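Serpin (PDB 5HGC) binds cortisol and may inhibit serine-type endopeptidases. Local coordinates at residues K153-V158 with V318-S322; T165-S171 with L312-V318; E192-D196 with I373-T377. All blocks are in the same frame, centred on the assembly; numbering follows the deposited sequence.

Interaction 1. Residues K153-V158 with V318-S322; sequences KITNLV and VHKAS
L157 lays CD1 against strand 318-322, 3.5 Å from V318 CG1 and 3.8 Å from K320 CB. This is the serpin fold at the point where the connection from helix 135-149 (helix F) to the next strand of the central β-sheet A runs across the face of strand 5A. The two segments run roughly antiparallel, with end-to-end directions 161° apart, but the CA atoms of I154 and S322 are 7.3 Å apart and those of L157 and K320 7.1 Å. That spacing is too wide for β pairing, so side chains and water fill the gap.

The strand is regularly extended, and V318, K320 and S322 point toward the loop, whereas H319 and A321 point away. The loop is extended at I154 and T155, turns at N156 (phi/psi 53/45) and L157 (-51/-52), then extends again at V158. I154 (m, t) puts CG2 3.6 Å from K320 CD and CG1 4.0 Å from S322 CB; V158 CG1 lies 4.0 Å from V318 CG2. I154 and L157 also touch I146 of helix 135-149, so the same side chains bridge helix and sheet.

K320 climbs with chi1 to chi3 all t and chi4 near -91°, carrying its amine to two waters. Water 2 accepts from T155 N (3.3 Å) and, weakly, from K320 NZ (2.8 Å). Water 1 links the loop backbone to two strand side chains: it donates to K153 O at 2.9 Å, hydrogen-bonds S322 OG at 3.2 Å and accepts a weak bond from K320 NZ at 3.1 Å.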
loop_
_atom_site.group_PDB
_atom_site.type_symbol
_atom_site.label_atom_id
_atom_site.label_comp_id
_atom_site.label_asym_id
_atom_site.label_seq_id
_atom_site.Cartn_x
_atom_site.Cartn_y
_atom_site.Cartn_z
ATOM N N LYS A 153 7.288 -11.715 -9.824
ATOM C CA LYS A 153 7.714 -10.705 -8.810
ATOM C C LYS A 153 7.384 -10.989 -7.364
ATOM O O LYS A 153 8.029 -10.442 -6.484
ATOM C CB LYS A 153 7.218 -9.310 -9.180
ATOM C CG LYS A 153 7.667 -8.850 -10.568
ATOM C CD LYS A 153 9.193 -8.681 -10.700
ATOM C CE LYS A 153 9.543 -8.166 -12.098
ATOM N NZ LYS A 153 10.986 -7.846 -12.246
ATOM N N ILE A 154 6.359 -11.797 -7.118
ATOM C CA ILE A 154 5.975 -12.160 -5.762
ATOM C C ILE A 154 5.734 -13.658 -5.775
ATOM O O ILE A 154 4.956 -14.150 -6.602
ATOM C CB ILE A 154 4.673 -11.494 -5.290
ATOM C CG1 ILE A 154 4.789 -9.979 -5.264
ATOM C CG2 ILE A 154 4.322 -11.970 -3.880
ATOM C CD1 ILE A 154 3.519 -9.259 -4.791
ATOM N N THR A 155 6.399 -14.364 -4.861
ATOM C CA THR A 155 6.228 -15.814 -4.690
ATOM C C THR A 155 5.915 -16.029 -3.192
ATOM O O THR A 155 5.996 -15.091 -2.378
ATOM C CB THR A 155 7.531 -16.552 -5.079
ATOM O OG1 THR A 155 8.582 -16.015 -4.286
ATOM C CG2 THR A 155 7.945 -16.333 -6.559
ATOM N N ASN A 156 5.570 -17.248 -2.815
ATOM C CA ASN A 156 5.458 -17.595 -1.367
ATOM C C ASN A 156 4.582 -16.703 -0.524
ATOM O O ASN A 156 4.983 -16.358 0.601
ATOM C CB ASN A 156 6.819 -17.683 -0.643
ATOM C CG ASN A 156 7.765 -18.696 -1.261
ATOM O OD1 ASN A 156 7.347 -19.719 -1.835
ATOM N ND2 ASN A 156 9.064 -18.421 -1.136
ATOM N N LEU A 157 3.396 -16.371 -1.037
ATOM C CA LEU A 157 2.363 -15.736 -0.238
ATOM C C LEU A 157 2.048 -16.443 1.092
ATOM O O LEU A 157 2.018 -15.782 2.133
ATOM C CB LEU A 157 1.071 -15.538 -1.040
ATOM C CG LEU A 157 -0.033 -14.697 -0.333
ATOM C CD1 LEU A 157 0.317 -13.216 -0.198
ATOM C CD2 LEU A 157 -1.414 -14.848 -0.968
ATOM N N VAL A 158 1.770 -17.750 1.072
ATOM C CA VAL A 158 1.379 -18.481 2.304
ATOM C C VAL A 158 2.330 -19.662 2.586
ATOM O O VAL A 158 2.928 -20.185 1.641
ATOM C CB VAL A 158 -0.084 -18.978 2.236
ATOM C CG1 VAL A 158 -1.046 -17.815 2.367
ATOM C CG2 VAL A 158 -0.352 -19.733 0.942
ATOM N N VAL A 318 -4.082 -12.443 4.143
ATOM C CA VAL A 318 -2.678 -12.142 3.864
ATOM C C VAL A 318 -2.577 -11.003 2.869
ATOM O O VAL A 318 -3.229 -11.049 1.823
ATOM C CB VAL A 318 -1.917 -13.354 3.325
ATOM C CG1 VAL A 318 -0.427 -13.029 3.241
ATOM C CG2 VAL A 318 -2.100 -14.498 4.314
ATOM N N HIS A 319 -1.790 -9.979 3.221
ATOM C CA HIS A 319 -1.454 -8.877 2.325
ATOM C C HIS A 319 0.029 -8.853 2.008
ATOM O O HIS A 319 0.836 -8.876 2.929
ATOM C CB HIS A 319 -1.855 -7.560 2.931
ATOM C CG HIS A 319 -1.414 -6.389 2.117
ATOM N ND1 HIS A 319 -1.997 -6.059 0.910
ATOM C CD2 HIS A 319 -0.411 -5.498 2.312
ATOM C CE1 HIS A 319 -1.384 -4.997 0.412
ATOM N NE2 HIS A 319 -0.422 -4.636 1.246
ATOM N N LYS A 320 0.415 -8.839 0.734
ATOM C CA LYS A 320 1.843 -8.712 0.407
ATOM C C LYS A 320 2.048 -7.589 -0.616
ATOM O O LYS A 320 1.433 -7.606 -1.701
ATOM C CB LYS A 320 2.460 -10.040 -0.074
ATOM C CG LYS A 320 3.993 -10.096 -0.121
ATOM C CD LYS A 320 4.473 -11.523 -0.337
ATOM C CE LYS A 320 5.965 -11.770 -0.035
ATOM N NZ LYS A 320 6.960 -11.625 -1.163
ATOM N N ALA A 321 2.877 -6.603 -0.257
ATOM C CA ALA A 321 3.214 -5.503 -1.173
ATOM C C ALA A 321 4.689 -5.566 -1.487
ATOM O O ALA A 321 5.502 -5.877 -0.642
ATOM C CB ALA A 321 2.855 -4.142 -0.605
ATOM N N SER A 322 5.038 -5.229 -2.708
ATOM C CA SER A 322 6.382 -5.366 -3.134
ATOM C C SER A 322 6.765 -4.225 -4.087
ATOM O O SER A 322 5.988 -3.809 -4.971
ATOM C CB SER A 322 6.493 -6.727 -3.771
ATOM O OG SER A 322 7.811 -6.997 -4.032
HETATM O O HOH W 1 8.083 -10.115 -3.594
HETATM O O HOH W 2 8.684 -12.909 -3.026
#

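Interaction 2. Residues T165-S171 with L312-V318; sequences TVMLLAS and LKVSKVV
Strands 167-171 and 316-318 pair in parallel, their axes 4.7 Å apart at closest approach and 15° apart in direction. L168 is in register with K316 (CA-CA 4.9 Å), L169 with V317 (4.5 Å) and A170 with V318 (5.1 Å). In serpin terms strands 3A and 5A are direct neighbours, with no reactive-loop strand between them, consistent with a serpin whose reactive loop is not inserted.

The parallel ladder is regular on its C-terminal side: L169 N donates to K316 O (2.9 Å), V318 N to L169 O (3.0 Å) and S171 N to V318 O (3.0 Å). The regularity breaks at the other end, where V166 (phi/psi -87/-56) and S315 (-76/-42) both leave the extended region. There M167 O accepts twice, from S315 N at 2.9 Å and weakly from K316 N at 3.3 Å, and S315 (chi1 m) turns its OG to accept from V166 N at 2.8 Å. V317 N, directed away from this partner strand, is satisfied by E283. Other polar ends find partners beyond the two segments: T165 OG1 bonds D162 O, K313 NZ bonds N299 OD1 and S171 OG bonds H319 ND1.

Apolar contacts close this irregular end, with V166 CG1 3.4 Å from L312 CD1 and M167 CE 3.5 Å from V314 CG2. L168 CD1 meets V318 CG2 at 3.8 Å.

L169 and V317 pack on helix 39-52 through F46, while on the opposite face A170 and V318 touch L157 of the helix F connection. Strand 100-106 flanks the other edge of 167-171, bonded through F104 and A102.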
loop_
_atom_site.group_PDB
_atom_site.type_symbol
_atom_site.label_atom_id
_atom_site.label_comp_id
_atom_site.label_asym_id
_atom_site.label_seq_id
_atom_site.Cartn_x
_atom_site.Cartn_y
_atom_site.Cartn_z
ATOM N N THR A 165 -9.032 -24.123 7.455
ATOM C CA THR A 165 -9.234 -22.783 6.898
ATOM C C THR A 165 -10.559 -22.795 6.192
ATOM O O THR A 165 -10.859 -23.669 5.407
ATOM C CB THR A 165 -8.115 -22.398 5.920
ATOM O OG1 THR A 165 -6.871 -22.391 6.618
ATOM C CG2 THR A 165 -8.325 -21.019 5.340
ATOM N N VAL A 166 -11.371 -21.821 6.512
ATOM C CA VAL A 166 -12.628 -21.682 5.820
ATOM C C VAL A 166 -12.376 -20.829 4.552
ATOM O O VAL A 166 -12.644 -21.277 3.434
ATOM C CB VAL A 166 -13.675 -21.122 6.801
ATOM C CG1 VAL A 166 -14.945 -20.728 6.097
ATOM C CG2 VAL A 166 -14.014 -22.173 7.858
ATOM N N MET A 167 -11.815 -19.623 4.743
ATOM C CA MET A 167 -11.515 -18.675 3.643
ATOM C C MET A 167 -10.231 -17.894 3.911
ATOM O O MET A 167 -10.025 -17.354 5.010
ATOM C CB MET A 167 -12.695 -17.721 3.428
ATOM C CG MET A 167 -12.379 -16.544 2.543
ATOM S SD MET A 167 -13.843 -15.645 2.027
ATOM C CE MET A 167 -14.415 -14.978 3.573
ATOM N N LEU A 168 -9.365 -17.900 2.913
ATOM C CA LEU A 168 -8.211 -17.054 2.813
ATOM C C LEU A 168 -8.520 -15.849 1.890
ATOM O O LEU A 168 -8.844 -16.024 0.719
ATOM C CB LEU A 168 -7.049 -17.883 2.236
ATOM C CG LEU A 168 -5.777 -17.080 1.925
ATOM C CD1 LEU A 168 -5.187 -16.452 3.191
ATOM C CD2 LEU A 168 -4.712 -17.885 1.214
ATOM N N LEU A 169 -8.442 -14.627 2.408
ATOM C CA LEU A 169 -8.492 -13.414 1.542
ATOM C C LEU A 169 -7.078 -13.007 1.255
ATOM O O LEU A 169 -6.338 -12.698 2.181
ATOM C CB LEU A 169 -9.244 -12.277 2.227
ATOM C CG LEU A 169 -9.350 -10.919 1.530
ATOM C CD1 LEU A 169 -10.087 -10.945 0.195
ATOM C CD2 LEU A 169 -10.066 -9.993 2.503
ATOM N N ALA A 170 -6.682 -13.061 -0.008
ATOM C CA ALA A 170 -5.352 -12.592 -0.423
ATOM C C ALA A 170 -5.399 -11.192 -1.152
ATOM O O ALA A 170 -6.151 -11.042 -2.139
ATOM C CB ALA A 170 -4.693 -13.621 -1.320
ATOM N N SER A 171 -4.641 -10.175 -0.673
ATOM C CA SER A 171 -4.320 -9.037 -1.566
ATOM C C SER A 171 -2.837 -8.887 -1.750
ATOM O O SER A 171 -2.044 -8.987 -0.794
ATOM C CB SER A 171 -4.979 -7.713 -1.196
ATOM O OG SER A 171 -4.385 -7.260 -0.002
ATOM N N LEU A 312 -19.925 -18.698 7.042
ATOM C CA LEU A 312 -18.577 -18.347 6.559
ATOM C C LEU A 312 -17.963 -17.284 7.446
ATOM O O LEU A 312 -18.673 -16.499 8.051
ATOM C CB LEU A 312 -18.631 -17.898 5.085
ATOM C CG LEU A 312 -17.363 -17.336 4.431
ATOM C CD1 LEU A 312 -16.308 -18.381 4.070
ATOM C CD2 LEU A 312 -17.717 -16.586 3.193
ATOM N N LYS A 313 -16.643 -17.269 7.538
ATOM C CA LYS A 313 -15.914 -16.219 8.251
ATOM C C LYS A 313 -14.540 -16.154 7.610
ATOM O O LYS A 313 -14.124 -17.086 6.895
ATOM C CB LYS A 313 -15.778 -16.552 9.750
ATOM C CG LYS A 313 -14.770 -17.678 10.020
ATOM C CD LYS A 313 -14.698 -18.008 11.500
ATOM C CE LYS A 313 -13.930 -19.316 11.686
ATOM N NZ LYS A 313 -14.337 -20.007 12.943
ATOM N N VAL A 314 -13.810 -15.075 7.861
ATOM C CA VAL A 314 -12.515 -14.933 7.219
ATOM C C VAL A 314 -11.544 -15.581 8.147
ATOM O O VAL A 314 -11.392 -15.117 9.252
ATOM C CB VAL A 314 -12.177 -13.448 6.931
ATOM C CG1 VAL A 314 -10.824 -13.297 6.255
ATOM C CG2 VAL A 314 -13.276 -12.853 6.072
ATOM N N SER A 315 -10.910 -16.662 7.706
ATOM C CA SER A 315 -9.946 -17.373 8.548
ATOM C C SER A 315 -8.611 -16.615 8.615
ATOM O O SER A 315 -8.019 -16.490 9.663
ATOM C CB SER A 315 -9.704 -18.823 8.067
ATOM O OG SER A 315 -10.876 -19.600 8.115
ATOM N N LYS A 316 -8.169 -16.101 7.479
ATOM C CA LYS A 316 -6.838 -15.571 7.307
ATOM C C LYS A 316 -6.975 -14.556 6.152
ATOM O O LYS A 316 -7.668 -14.839 5.161
ATOM C CB LYS A 316 -5.923 -16.720 6.939
ATOM C CG LYS A 316 -4.715 -16.856 7.835
ATOM C CD LYS A 316 -3.483 -17.404 7.075
ATOM C CE LYS A 316 -2.236 -17.500 7.975
ATOM N NZ LYS A 316 -0.955 -17.687 7.256
ATOM N N VAL A 317 -6.404 -13.356 6.335
ATOM C CA VAL A 317 -6.183 -12.363 5.264
ATOM C C VAL A 317 -4.726 -12.051 5.237
ATOM O O VAL A 317 -4.184 -11.546 6.210
ATOM C CB VAL A 317 -7.050 -11.100 5.365
ATOM C CG1 VAL A 317 -7.202 -10.599 6.790
ATOM C CG2 VAL A 317 -6.563 -9.991 4.419
ATOM N N VAL A 318 -4.082 -12.443 4.143
ATOM C CA VAL A 318 -2.678 -12.142 3.864
ATOM C C VAL A 318 -2.577 -11.003 2.869
ATOM O O VAL A 318 -3.229 -11.049 1.823
ATOM C CB VAL A 318 -1.917 -13.354 3.325
ATOM C CG1 VAL A 318 -0.427 -13.029 3.241
ATOM C CG2 VAL A 318 -2.100 -14.498 4.314
#

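Interaction 3. Residues E192-D196 with I373-T377; sequences EFFVD and IVNPT
F193, buried near the end of strand 189-194, begins the contact. In the serpin fold this is strand 4C of sheet C, and its partner is the C-terminal tail that leaves strand 366-373 (5B), so the packing joins sheet C to the end of the B strands. F193 is extended (phi/psi -122/131), and with chi1 t its ring reaches the tail. P376 CD sits above one ring face, 3.6 Å from the centroid and 10° off the normal, a CH-pi contact, while CE1 of F193 reaches to 3.3 Å from V374 O. F194 points away, as strand alternation requires.

V195 takes a helical backbone conformation (-67/-48); its CA lies 5.8 Å from that of V374. With chi1 t, its CG1 lies 3.4 Å from V374 O and 4.2 Å from V374 CG2, and its CG2 lies 3.8 Å from N375 CG. The two segments therefore meet by van der Waals packing and the CH-pi contact.

Polar ties hold the tail itself. N34 OD1 accepts from the backbone of V374 and N375, and N375 forms an Asx turn: its OD1 receives T377 N at 2.9 Å and T377 OG1 at 2.6 Å.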
loop_
_atom_site.group_PDB
_atom_site.type_symbol
_atom_site.label_atom_id
_atom_site.label_comp_id
_atom_site.label_asym_id
_atom_site.label_seq_id
_atom_site.Cartn_x
_atom_site.Cartn_y
_atom_site.Cartn_z
ATOM N N GLU A 192 27.211 4.210 3.070
ATOM C CA GLU A 192 26.799 3.704 4.320
ATOM C C GLU A 192 25.416 4.176 4.672
ATOM O O GLU A 192 25.082 5.339 4.444
ATOM C CB GLU A 192 27.784 4.141 5.388
ATOM C CG GLU A 192 28.993 3.226 5.473
ATOM C CD GLU A 192 29.940 3.593 6.603
ATOM O OE1 GLU A 192 29.784 4.681 7.237
ATOM O OE2 GLU A 192 30.856 2.775 6.835
ATOM N N PHE A 193 24.630 3.261 5.255
ATOM C CA PHE A 193 23.290 3.537 5.729
ATOM C C PHE A 193 23.279 3.190 7.197
ATOM O O PHE A 193 23.684 2.082 7.587
ATOM C CB PHE A 193 22.236 2.700 4.940
ATOM C CG PHE A 193 20.822 3.091 5.244
ATOM C CD1 PHE A 193 20.195 2.669 6.426
ATOM C CD2 PHE A 193 20.112 3.920 4.366
ATOM C CE1 PHE A 193 18.910 3.076 6.755
ATOM C CE2 PHE A 193 18.819 4.336 4.696
ATOM C CZ PHE A 193 18.213 3.902 5.885
ATOM N N PHE A 194 22.765 4.108 8.010
ATOM C CA PHE A 194 22.830 3.986 9.464
ATOM C C PHE A 194 21.491 3.559 10.008
ATOM O O PHE A 194 20.614 4.375 10.214
ATOM C CB PHE A 194 23.450 5.260 10.142
ATOM C CG PHE A 194 24.735 5.717 9.456
ATOM C CD1 PHE A 194 25.960 5.042 9.693
ATOM C CD2 PHE A 194 24.709 6.741 8.465
ATOM C CE1 PHE A 194 27.129 5.398 8.994
ATOM C CE2 PHE A 194 25.875 7.095 7.774
ATOM C CZ PHE A 194 27.086 6.424 8.045
ATOM N N VAL A 195 21.367 2.250 10.226
ATOM C CA VAL A 195 20.181 1.635 10.793
ATOM C C VAL A 195 19.886 1.992 12.265
ATOM O O VAL A 195 18.734 2.382 12.553
ATOM C CB VAL A 195 20.214 0.102 10.593
ATOM C CG1 VAL A 195 18.913 -0.540 11.050
ATOM C CG2 VAL A 195 20.483 -0.269 9.134
ATOM N N ASP A 196 20.890 1.922 13.173
ATOM C CA ASP A 196 20.667 1.754 14.680
ATOM C C ASP A 196 21.103 2.779 15.793
ATOM O O ASP A 196 20.305 3.090 16.694
ATOM C CB ASP A 196 21.160 0.365 15.124
ATOM C CG ASP A 196 20.051 -0.567 15.453
ATOM O OD1 ASP A 196 18.979 -0.107 15.895
ATOM O OD2 ASP A 196 20.248 -1.779 15.287
ATOM N N ILE A 373 11.308 2.453 5.947
ATOM C CA ILE A 373 12.518 1.724 5.593
ATOM C C ILE A 373 13.522 2.010 6.695
ATOM O O ILE A 373 14.055 3.112 6.757
ATOM C CB ILE A 373 13.091 2.163 4.220
ATOM C CG1 ILE A 373 12.110 1.866 3.052
ATOM C CG2 ILE A 373 14.351 1.369 3.889
ATOM C CD1 ILE A 373 10.711 2.429 3.115
ATOM N N VAL A 374 13.726 1.054 7.601
ATOM C CA VAL A 374 14.800 1.154 8.590
ATOM C C VAL A 374 16.069 0.461 8.062
ATOM O O VAL A 374 17.174 0.815 8.435
ATOM C CB VAL A 374 14.371 0.717 10.036
ATOM C CG1 VAL A 374 12.867 0.852 10.235
ATOM C CG2 VAL A 374 14.746 -0.704 10.364
ATOM N N ASN A 375 15.926 -0.506 7.168
ATOM C CA ASN A 375 17.097 -1.183 6.646
ATOM C C ASN A 375 16.863 -1.628 5.204
ATOM O O ASN A 375 16.248 -2.639 4.963
ATOM C CB ASN A 375 17.475 -2.325 7.584
ATOM C CG ASN A 375 18.736 -3.072 7.174
ATOM O OD1 ASN A 375 19.246 -3.026 6.025
ATOM N ND2 ASN A 375 19.225 -3.828 8.126
ATOM N N PRO A 376 17.395 -0.868 4.232
ATOM C CA PRO A 376 17.122 -1.184 2.852
ATOM C C PRO A 376 17.888 -2.419 2.323
ATOM O O PRO A 376 17.798 -2.720 1.125
ATOM C CB PRO A 376 17.561 0.101 2.125
ATOM C CG PRO A 376 18.666 0.670 2.954
ATOM C CD PRO A 376 18.328 0.284 4.364
ATOM N N THR A 377 18.620 -3.134 3.176
ATOM C CA THR A 377 19.322 -4.357 2.703
ATOM C C THR A 377 18.661 -5.686 3.102
ATOM O O THR A 377 19.056 -6.739 2.579
ATOM C CB THR A 377 20.803 -4.394 3.080
ATOM O OG1 THR A 377 20.925 -4.257 4.500
ATOM C CG2 THR A 377 21.528 -3.297 2.360
#

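In the fold
Interactions 1 and 2 form one continuous patch on sheet A, their centres 15 Å apart. They share V318 and strand 316-325, and touch directly: H319 ND1 lies 2.8 Å from S171 OG, and L157 CD2 packs 3.5 Å from A170 CB. Along the chain, interaction 2 is nested inside the loop closed by interaction 1, so the chain crosses the sheet face before entering the strand that pairs beneath it. Interaction 3 lies farther off, its centre 22 Å from that of interaction 1 and 34 Å from that of interaction 2, without contact. Its segments alternate with theirs in sequence, so the same chain path returns from sheet A to close a contact between the sheet C and sheet B regions.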